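PDB 2ZDJ: hypothetical protein TTMA177 from Thermus thermophilus phage TMA, which is of unknown function and folds as a small cystatin-like alpha and beta domain, one helix packed on an antiparallel sheet. Local coordinates for residues A[26-40]-A[47-59]. Residues are numbered along the deposited sequence; the frame is centred on the assembly and turned at random.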
loop_
_atom_site.group_PDB
_atom_site.type_symbol
_atom_site.label_atom_id
_atom_site.label_comp_id
_atom_site.label_asym_id
_atom_site.label_seq_id
_atom_site.Cartn_x
_atom_site.Cartn_y
_atom_site.Cartn_z
ATOM N N ILE A 26 -8.853 4.894 -1.468
ATOM C CA ILE A 26 -8.575 3.499 -1.126
ATOM C C ILE A 26 -8.760 3.253 0.372
ATOM O O ILE A 26 -9.460 2.329 0.763
ATOM C CB ILE A 26 -7.122 3.086 -1.494
ATOM C CG1 ILE A 26 -6.810 3.421 -2.955
ATOM C CG2 ILE A 26 -6.923 1.603 -1.228
ATOM C CD1 ILE A 26 -7.675 2.741 -3.932
ATOM N N LEU A 27 -8.116 4.080 1.197
ATOM C CA LEU A 27 -8.212 3.940 2.641
ATOM C C LEU A 27 -9.679 3.916 3.100
ATOM O O LEU A 27 -10.049 3.106 3.947
ATOM C CB LEU A 27 -7.452 5.081 3.347
ATOM C CG LEU A 27 -5.928 5.198 3.170
ATOM C CD1 LEU A 27 -5.428 6.505 3.777
ATOM C CD2 LEU A 27 -5.234 4.022 3.830
ATOM N N GLU A 28 -10.522 4.779 2.534
ATOM C CA GLU A 28 -11.929 4.796 2.942
ATOM C C GLU A 28 -12.611 3.526 2.475
ATOM O O GLU A 28 -13.458 2.965 3.174
ATOM C CB GLU A 28 -12.667 6.011 2.360
ATOM C CG GLU A 28 -12.207 7.328 2.929
ATOM C CD GLU A 28 -13.153 8.465 2.593
ATOM O OE1 GLU A 28 -12.772 9.635 2.838
ATOM O OE2 GLU A 28 -14.271 8.188 2.096
ATOM N N TYR A 29 -12.241 3.089 1.277
ATOM C CA TYR A 29 -12.789 1.875 0.698
ATOM C C TYR A 29 -12.558 0.708 1.659
ATOM O O TYR A 29 -13.484 -0.025 2.008
ATOM C CB TYR A 29 -12.097 1.585 -0.634
ATOM C CG TYR A 29 -12.580 0.333 -1.332
ATOM C CD1 TYR A 29 -13.927 0.173 -1.671
ATOM C CD2 TYR A 29 -11.691 -0.683 -1.666
ATOM C CE1 TYR A 29 -14.374 -0.969 -2.326
ATOM C CE2 TYR A 29 -12.122 -1.831 -2.319
ATOM C CZ TYR A 29 -13.465 -1.971 -2.647
ATOM O OH TYR A 29 -13.889 -3.107 -3.298
ATOM N N ILE A 30 -11.318 0.546 2.101
ATOM C CA ILE A 30 -10.999 -0.554 2.996
ATOM C C ILE A 30 -11.308 -0.264 4.458
ATOM O O ILE A 30 -11.148 -1.128 5.315
ATOM C CB ILE A 30 -9.533 -0.968 2.848
ATOM C CG1 ILE A 30 -8.613 0.136 3.350
ATOM C CG2 ILE A 30 -9.245 -1.279 1.386
ATOM C CD1 ILE A 30 -7.142 -0.265 3.348
ATOM N N GLY A 31 -11.751 0.960 4.733
ATOM C CA GLY A 31 -12.117 1.333 6.087
ATOM C C GLY A 31 -10.983 1.519 7.068
ATOM O O GLY A 31 -11.171 1.326 8.265
ATOM N N SER A 32 -9.813 1.913 6.578
ATOM C CA SER A 32 -8.662 2.115 7.446
ATOM C C SER A 32 -8.541 3.549 7.949
ATOM O O SER A 32 -8.788 4.494 7.201
ATOM C CB SER A 32 -7.381 1.755 6.705
ATOM O OG SER A 32 -6.253 2.181 7.449
ATOM N N GLU A 33 -8.137 3.698 9.211
ATOM C CA GLU A 33 -7.950 5.009 9.826
ATOM C C GLU A 33 -6.471 5.379 9.730
ATOM O O GLU A 33 -6.069 6.468 10.134
ATOM C CB GLU A 33 -8.343 4.986 11.310
ATOM C CG GLU A 33 -9.459 4.022 11.693
ATOM C CD GLU A 33 -10.821 4.431 11.160
ATOM O OE1 GLU A 33 -10.996 4.449 9.924
ATOM O OE2 GLU A 33 -11.716 4.732 11.981
ATOM N N GLU A 34 -5.657 4.458 9.217
ATOM C CA GLU A 34 -4.224 4.706 9.091
ATOM C C GLU A 34 -4.009 5.834 8.093
ATOM O O GLU A 34 -4.851 6.069 7.223
ATOM C CB GLU A 34 -3.492 3.442 8.624
ATOM C CG GLU A 34 -3.627 2.227 9.560
ATOM C CD GLU A 34 -3.125 2.509 10.968
ATOM O OE1 GLU A 34 -2.077 3.179 11.100
ATOM O OE2 GLU A 34 -3.770 2.050 11.942
ATOM N N GLU A 35 -2.881 6.521 8.198
ATOM C CA GLU A 35 -2.631 7.636 7.302
ATOM C C GLU A 35 -1.320 7.564 6.536
ATOM O O GLU A 35 -0.499 8.476 6.587
ATOM C CB GLU A 35 -2.717 8.944 8.095
ATOM C CG GLU A 35 -4.039 9.095 8.832
ATOM C CD GLU A 35 -4.187 10.434 9.525
ATOM O OE1 GLU A 35 -3.288 10.803 10.309
ATOM O OE2 GLU A 35 -5.210 11.114 9.290
ATOM N N PRO A 36 -1.114 6.480 5.786
ATOM C CA PRO A 36 0.134 6.376 5.027
ATOM C C PRO A 36 0.171 7.458 3.939
ATOM O O PRO A 36 -0.846 8.088 3.652
ATOM C CB PRO A 36 0.058 4.969 4.455
ATOM C CG PRO A 36 -1.423 4.829 4.171
ATOM C CD PRO A 36 -2.044 5.391 5.438
ATOM N N HIS A 37 1.337 7.684 3.345
ATOM C CA HIS A 37 1.451 8.693 2.298
ATOM C C HIS A 37 1.690 8.071 0.929
ATOM O O HIS A 37 1.873 8.769 -0.059
ATOM C CB HIS A 37 2.575 9.683 2.626
ATOM C CG HIS A 37 2.292 10.544 3.817
ATOM N ND1 HIS A 37 1.115 11.248 3.960
ATOM C CD2 HIS A 37 3.035 10.827 4.913
ATOM C CE1 HIS A 37 1.146 11.928 5.093
ATOM N NE2 HIS A 37 2.300 11.690 5.689
ATOM N N ALA A 38 1.682 6.747 0.878
ATOM C CA ALA A 38 1.867 6.018 -0.366
ATOM C C ALA A 38 1.434 4.592 -0.095
ATOM O O ALA A 38 1.590 4.080 1.022
ATOM C CB ALA A 38 3.316 6.052 -0.804
ATOM N N LEU A 39 0.881 3.960 -1.114
ATOM C CA LEU A 39 0.407 2.596 -0.978
ATOM C C LEU A 39 1.014 1.694 -2.029
ATOM O O LEU A 39 1.467 2.151 -3.075
ATOM C CB LEU A 39 -1.111 2.560 -1.126
ATOM C CG LEU A 39 -1.946 3.415 -0.167
ATOM C CD1 LEU A 39 -3.393 3.396 -0.601
ATOM C CD2 LEU A 39 -1.807 2.876 1.259
ATOM N N PHE A 40 1.052 0.408 -1.711
ATOM C CA PHE A 40 1.514 -0.614 -2.626
ATOM C C PHE A 40 0.270 -1.484 -2.653
ATOM O O PHE A 40 -0.183 -1.982 -1.611
ATOM C CB PHE A 40 2.710 -1.373 -2.053
ATOM C CG PHE A 40 4.035 -0.702 -2.309
ATOM C CD1 PHE A 40 4.663 -0.830 -3.541
ATOM C CD2 PHE A 40 4.655 0.049 -1.317
ATOM C CE1 PHE A 40 5.897 -0.221 -3.785
ATOM C CE2 PHE A 40 5.893 0.668 -1.548
ATOM C CZ PHE A 40 6.513 0.529 -2.783
ATOM N N ASP A 47 -10.622 -6.294 -8.094
ATOM C CA ASP A 47 -10.723 -5.724 -6.751
ATOM C C ASP A 47 -9.304 -5.553 -6.207
ATOM O O ASP A 47 -8.336 -5.954 -6.855
ATOM C CB ASP A 47 -11.532 -6.660 -5.844
ATOM C CG ASP A 47 -12.183 -5.937 -4.671
ATOM O OD1 ASP A 47 -11.755 -4.817 -4.325
ATOM O OD2 ASP A 47 -13.129 -6.502 -4.081
ATOM N N TYR A 48 -9.173 -4.938 -5.036
ATOM C CA TYR A 48 -7.859 -4.751 -4.422
ATOM C C TYR A 48 -7.634 -5.964 -3.533
ATOM O O TYR A 48 -8.289 -6.112 -2.509
ATOM C CB TYR A 48 -7.839 -3.464 -3.590
ATOM C CG TYR A 48 -7.840 -2.212 -4.430
ATOM C CD1 TYR A 48 -6.643 -1.641 -4.855
ATOM C CD2 TYR A 48 -9.037 -1.621 -4.840
ATOM C CE1 TYR A 48 -6.631 -0.516 -5.670
ATOM C CE2 TYR A 48 -9.041 -0.494 -5.655
ATOM C CZ TYR A 48 -7.834 0.055 -6.072
ATOM O OH TYR A 48 -7.818 1.153 -6.913
ATOM N N GLU A 49 -6.725 -6.844 -3.935
ATOM C CA GLU A 49 -6.444 -8.053 -3.169
ATOM C C GLU A 49 -5.583 -7.758 -1.946
ATOM O O GLU A 49 -5.714 -8.401 -0.902
ATOM C CB GLU A 49 -5.744 -9.076 -4.057
ATOM C CG GLU A 49 -5.585 -10.443 -3.417
ATOM C CD GLU A 49 -6.916 -11.113 -3.146
ATOM O OE1 GLU A 49 -7.759 -11.164 -4.073
ATOM O OE2 GLU A 49 -7.115 -11.591 -2.006
ATOM N N GLU A 50 -4.684 -6.791 -2.085
ATOM C CA GLU A 50 -3.824 -6.399 -0.983
ATOM C C GLU A 50 -3.594 -4.899 -1.018
ATOM O O GLU A 50 -3.595 -4.274 -2.086
ATOM C CB GLU A 50 -2.462 -7.118 -1.060
ATOM C CG GLU A 50 -2.474 -8.587 -0.652
ATOM C CD GLU A 50 -1.111 -9.273 -0.831
ATOM O OE1 GLU A 50 -0.066 -8.686 -0.467
ATOM O OE2 GLU A 50 -1.088 -10.412 -1.325
ATOM N N VAL A 51 -3.421 -4.318 0.161
ATOM C CA VAL A 51 -3.126 -2.901 0.275
ATOM C C VAL A 51 -2.115 -2.731 1.409
ATOM O O VAL A 51 -2.343 -3.157 2.539
ATOM C CB VAL A 51 -4.402 -2.061 0.565
ATOM C CG1 VAL A 51 -4.039 -0.599 0.726
ATOM C CG2 VAL A 51 -5.396 -2.214 -0.582
ATOM N N TRP A 52 -0.979 -2.129 1.091
ATOM C CA TRP A 52 0.060 -1.898 2.089
ATOM C C TRP A 52 0.435 -0.430 2.092
ATOM O O TRP A 52 0.409 0.224 1.053
ATOM C CB TRP A 52 1.329 -2.668 1.743
ATOM C CG TRP A 52 1.206 -4.133 1.668
ATOM C CD1 TRP A 52 0.596 -4.860 0.687
ATOM C CD2 TRP A 52 1.808 -5.078 2.556
ATOM N NE1 TRP A 52 0.790 -6.204 0.904
ATOM C CE2 TRP A 52 1.531 -6.365 2.047
ATOM C CE3 TRP A 52 2.564 -4.961 3.733
ATOM C CZ2 TRP A 52 1.984 -7.535 2.676
ATOM C CZ3 TRP A 52 3.016 -6.123 4.360
ATOM C CH2 TRP A 52 2.724 -7.394 3.827
ATOM N N GLY A 53 0.822 0.091 3.249
ATOM C CA GLY A 53 1.223 1.482 3.279
ATOM C C GLY A 53 2.592 1.717 3.878
ATOM O O GLY A 53 3.114 0.889 4.626
ATOM N N ILE A 54 3.194 2.837 3.498
ATOM C CA ILE A 54 4.472 3.243 4.044
ATOM C C ILE A 54 4.211 4.674 4.467
ATOM O O ILE A 54 3.432 5.390 3.826
ATOM C CB ILE A 54 5.661 3.168 3.022
ATOM C CG1 ILE A 54 5.468 4.133 1.854
ATOM C CG2 ILE A 54 5.826 1.743 2.527
ATOM C CD1 ILE A 54 4.553 3.637 0.795
ATOM N N ASP A 55 4.832 5.091 5.560
ATOM C CA ASP A 55 4.617 6.437 6.070
ATOM C C ASP A 55 5.315 7.537 5.277
ATOM O O ASP A 55 5.112 8.724 5.532
ATOM C CB ASP A 55 5.003 6.466 7.548
ATOM C CG ASP A 55 4.061 5.618 8.397
ATOM O OD1 ASP A 55 4.501 5.037 9.415
ATOM O OD2 ASP A 55 2.864 5.539 8.040
ATOM N N SER A 56 6.116 7.141 4.296
ATOM C CA SER A 56 6.821 8.098 3.448
ATOM C C SER A 56 6.146 8.217 2.069
ATOM O O SER A 56 5.573 7.250 1.564
ATOM C CB SER A 56 8.279 7.656 3.273
ATOM O OG SER A 56 8.937 8.416 2.271
ATOM N N PHE A 57 6.215 9.401 1.466
ATOM C CA PHE A 57 5.630 9.615 0.142
ATOM C C PHE A 57 6.540 8.976 -0.899
ATOM O O PHE A 57 6.078 8.438 -1.908
ATOM C CB PHE A 57 5.504 11.107 -0.163
ATOM C CG PHE A 57 4.844 11.397 -1.477
ATOM C CD1 PHE A 57 3.467 11.258 -1.624
ATOM C CD2 PHE A 57 5.599 11.788 -2.575
ATOM C CE1 PHE A 57 2.848 11.507 -2.854
ATOM C CE2 PHE A 57 4.991 12.038 -3.806
ATOM C CZ PHE A 57 3.612 11.897 -3.945
ATOM N N VAL A 58 7.840 9.045 -0.643
ATOM C CA VAL A 58 8.825 8.467 -1.534
ATOM C C VAL A 58 9.118 7.049 -1.071
ATOM O O VAL A 58 9.325 6.801 0.115
ATOM C CB VAL A 58 10.144 9.260 -1.510
ATOM C CG1 VAL A 58 11.112 8.688 -2.544
ATOM C CG2 VAL A 58 9.869 10.737 -1.771
ATOM N N PRO A 59 9.124 6.093 -2.004
ATOM C CA PRO A 59 9.399 4.702 -1.641
ATOM C C PRO A 59 10.893 4.377 -1.610
ATOM O O PRO A 59 11.579 4.497 -2.620
ATOM C CB PRO A 59 8.666 3.926 -2.727
ATOM C CG PRO A 59 8.900 4.805 -3.954
ATOM C CD PRO A 59 8.657 6.205 -3.400
#
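Ile26 lays its CD1 methyl against the phenol end of Tyr48, 3.4 Å from Tyr48 CZ, the two side chains meeting at about a right angle. Its chi1 of -52° sets CG2 anti to the backbone N, where it meets Val51 CG1, while CG1 carries CD1 to Tyr48, so one branched residue serves two neighbours. Val51 CG1 also receives Ile30 CD1 at 4.1 Å and Leu39 CD2 at 4.2 Å; Val51, a beta-branched residue at home in an extended strand, offers short methyls to the helix packed on it. At the end of this row Tyr29, swung anti to its own N (chi1 180°), sends its hydroxyl to Asp47: Tyr29 OH donates to Asp47 OD1 over 2.9 Å, on the syn side but 31° out of the carboxylate plane. The same oxygen accepts Tyr48 N on the anti side and from the opposite face, and this double grip should hold the group's rotation. Helix 20-30 thus rests on the hairpin of strands 38-44 and 47-54, the helix-on-antiparallel-sheet arrangement of cystatin-like folds. Within the hairpin Phe40 and Trp52 form a hydrogen-bonded pair, Phe40 N to Trp52 O and Trp52 N to Phe40 O both 2.8 Å. A classic beta bulge at Glu49 and Glu50, both facing Lys42, interrupts the second strand. On the sheet face away from the helix Phe40 stacks on Phe10 and Trp52 meets it edge-to-face, broad aromatic surfaces packing together. Trp52 NE1 donates in its ring plane to Glu50 OE1, which Tyr14 also engages. Gly53, opposite Leu39, has no side chain to collide with Pro36, whose CB lies 3.9 Å from Gly53 CA.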